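FKBO (Streptomyces hygroscopicus, PDB 4BPS) hydrolyses chorismate to (3R,4R)-3,4-dihydroxy-3,4-dihydrobenzoate and pyruvate, a step in the biosynthesis of the immunosuppressants FK506 and FK520. Local coordinates at residues A135-Y140 / T175-T180. Numbering follows the deposited sequence.
Sequences ARTWNY and TMPAAT. With 3EB (3-(2-carboxyethyl)benzoic acid), chain B.
R136-N139 and A178-T180 run side by side in the same direction, their axes 4.6 Å apart and 11° from parallel, joined by T137 N to A178 O (2.9 Å), N139 N to T180 O and a weak bond from T180 N to T137 O. R136, W138 and T180 occupy one face. The R136 chain bends at chi2 (-63°), which places CD beside A178 O; beyond it the chain runs extended and its guanidinium reaches T180, where NH2 donates to T180 OG1 at 2.9 Å and also to T137 O. Both acceptors lie in the guanidinium plane, and this pair of bonds restrains the group's rotation. W138 NE1 sits 3.3 Å above that plane, offset toward its rim, and CD1 comes close to T180 OG1. E340 is hydrogen-bonded to both W138 NE1 and T180 OG1, and a long, weak ion pair with R136 NH1 may partly offset the buried arginine charge. The two strands are the parallel pair of a beta-alpha-beta unit whose helix, 154-169, connects them in this YjgF-type fold; 178-184 forms the edge of its sheet, while on the other flank 135-136 makes a classic beta bulge opposite L194. On the reverse face, T137 OG1 packs 3.4 Å from A179 CB and shares a water with P177 O. There too, N139 turns its amide back to T180 O, which ND2 reaches at 3.0 Å; backbone N and ND2 approach this carbonyl from opposite faces of its plane. With OD1 held by Y119, the amide is fixed at both ends beside the ligand carboxylate, whose OAD lies 3.7 Å from A179 CB. N139, A179 and T180 belong to the pocket of 3-(2-carboxyethyl)benzoic acid, with substrate-binding R162 beside N139. At the strand entrance, P177 lays CB and CG against the A135-R136 peptide, CB 3.4 Å from A135 C.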
# COMPACT_ATOMS: atom_id res chain seq x y z
N ALA A 135 -0.35 10.13 2.35
CA ALA A 135 -1.30 9.41 3.19
C ALA A 135 -1.19 7.89 3.10
O ALA A 135 -1.58 7.20 4.04
CB ALA A 135 -2.73 9.80 2.81
N ARG A 136 -0.72 7.38 1.96
CA ARG A 136 -0.66 5.94 1.76
C ARG A 136 0.19 5.71 0.52
O ARG A 136 0.02 6.44 -0.47
CB ARG A 136 -2.06 5.35 1.54
CG ARG A 136 -2.34 4.08 2.28
CD ARG A 136 -1.47 2.89 1.87
NE ARG A 136 -1.91 1.64 2.50
CZ ARG A 136 -1.28 0.49 2.29
NH1 ARG A 136 -1.73 -0.62 2.85
NH2 ARG A 136 -0.21 0.48 1.53
N THR A 137 1.10 4.74 0.54
CA THR A 137 1.83 4.36 -0.64
C THR A 137 1.74 2.85 -0.83
O THR A 137 1.59 2.10 0.14
CB THR A 137 3.33 4.76 -0.57
OG1 THR A 137 3.96 4.06 0.51
CG2 THR A 137 3.50 6.25 -0.41
N TRP A 138 1.87 2.41 -2.09
CA TRP A 138 1.97 0.99 -2.40
C TRP A 138 3.09 0.82 -3.41
O TRP A 138 3.23 1.63 -4.34
CB TRP A 138 0.71 0.44 -3.02
CG TRP A 138 -0.53 0.38 -2.16
CD1 TRP A 138 -1.04 -0.72 -1.55
CD2 TRP A 138 -1.45 1.47 -1.88
NE1 TRP A 138 -2.23 -0.40 -0.92
CE2 TRP A 138 -2.49 0.93 -1.09
CE3 TRP A 138 -1.50 2.83 -2.22
CZ2 TRP A 138 -3.58 1.70 -0.64
CZ3 TRP A 138 -2.58 3.59 -1.78
CH2 TRP A 138 -3.61 3.02 -1.00
N ASN A 139 3.84 -0.26 -3.26
CA ASN A 139 4.93 -0.62 -4.16
C ASN A 139 4.75 -2.08 -4.56
O ASN A 139 4.83 -2.98 -3.72
CB ASN A 139 6.30 -0.46 -3.47
CG ASN A 139 6.45 0.90 -2.82
OD1 ASN A 139 6.78 1.87 -3.50
ND2 ASN A 139 6.20 0.98 -1.51
N TYR A 140 4.49 -2.28 -5.85
CA TYR A 140 4.30 -3.63 -6.43
C TYR A 140 5.59 -3.91 -7.20
O TYR A 140 5.84 -3.29 -8.24
CB TYR A 140 3.07 -3.66 -7.32
CG TYR A 140 1.79 -3.30 -6.56
CD1 TYR A 140 1.21 -4.21 -5.69
CD2 TYR A 140 1.19 -2.05 -6.69
CE1 TYR A 140 0.07 -3.92 -4.99
CE2 TYR A 140 0.03 -1.74 -6.00
CZ TYR A 140 -0.53 -2.67 -5.15
OH TYR A 140 -1.67 -2.43 -4.44
N THR A 175 7.73 11.04 8.31
CA THR A 175 6.55 11.52 7.57
C THR A 175 6.04 10.51 6.55
O THR A 175 4.98 10.74 5.98
CB THR A 175 6.78 12.87 6.88
OG1 THR A 175 7.74 12.74 5.82
CG2 THR A 175 7.20 13.94 7.90
N MSE A 176 6.75 9.41 6.31
CA MSE A 176 6.25 8.44 5.35
C MSE A 176 5.07 7.69 5.96
O MSE A 176 5.15 7.19 7.08
CB MSE A 176 7.32 7.46 4.89
CG MSE A 176 8.51 8.11 4.15
SE MSE A 176 8.03 9.23 2.62
CE MSE A 176 7.43 7.84 1.46
N PRO A 177 3.98 7.56 5.20
CA PRO A 177 2.75 7.00 5.77
C PRO A 177 2.71 5.48 5.63
O PRO A 177 3.72 4.82 5.34
CB PRO A 177 1.65 7.65 4.91
CG PRO A 177 2.32 7.76 3.57
CD PRO A 177 3.73 8.20 3.89
N ALA A 178 1.52 4.92 5.84
CA ALA A 178 1.27 3.51 5.64
C ALA A 178 1.75 3.10 4.24
O ALA A 178 1.64 3.87 3.27
CB ALA A 178 -0.22 3.24 5.78
N ALA A 179 2.25 1.87 4.16
CA ALA A 179 2.83 1.37 2.92
C ALA A 179 2.60 -0.12 2.72
O ALA A 179 2.24 -0.85 3.66
CB ALA A 179 4.35 1.65 2.89
N THR A 180 2.82 -0.53 1.49
CA THR A 180 2.94 -1.93 1.09
C THR A 180 4.16 -2.07 0.21
O THR A 180 4.40 -1.21 -0.65
CB THR A 180 1.71 -2.35 0.30
OG1 THR A 180 0.59 -2.29 1.19
CG2 THR A 180 1.83 -3.75 -0.30
C 3EB B . 7.70 -5.52 7.36
O 3EB B . 8.84 -5.07 7.25
CA 3EB B . 7.09 -6.42 6.32
OAB 3EB B . 8.89 -1.84 2.07
OAD 3EB B . 7.06 -0.63 1.76
CAE 3EB B . 5.52 -4.18 4.99
CAF 3EB B . 4.97 -2.97 4.57
CAG 3EB B . 6.77 -4.59 4.51
CAH 3EB B . 5.64 -2.17 3.66
CAL 3EB B . 7.68 -1.65 2.27
CAM 3EB B . 7.44 -3.76 3.61
CAN 3EB B . 6.90 -2.54 3.20
OXT 3EB B . 6.97 -5.31 8.41
C2 3EB B . 7.38 -5.93 4.89
O HOH W 1 4.84 5.33 2.83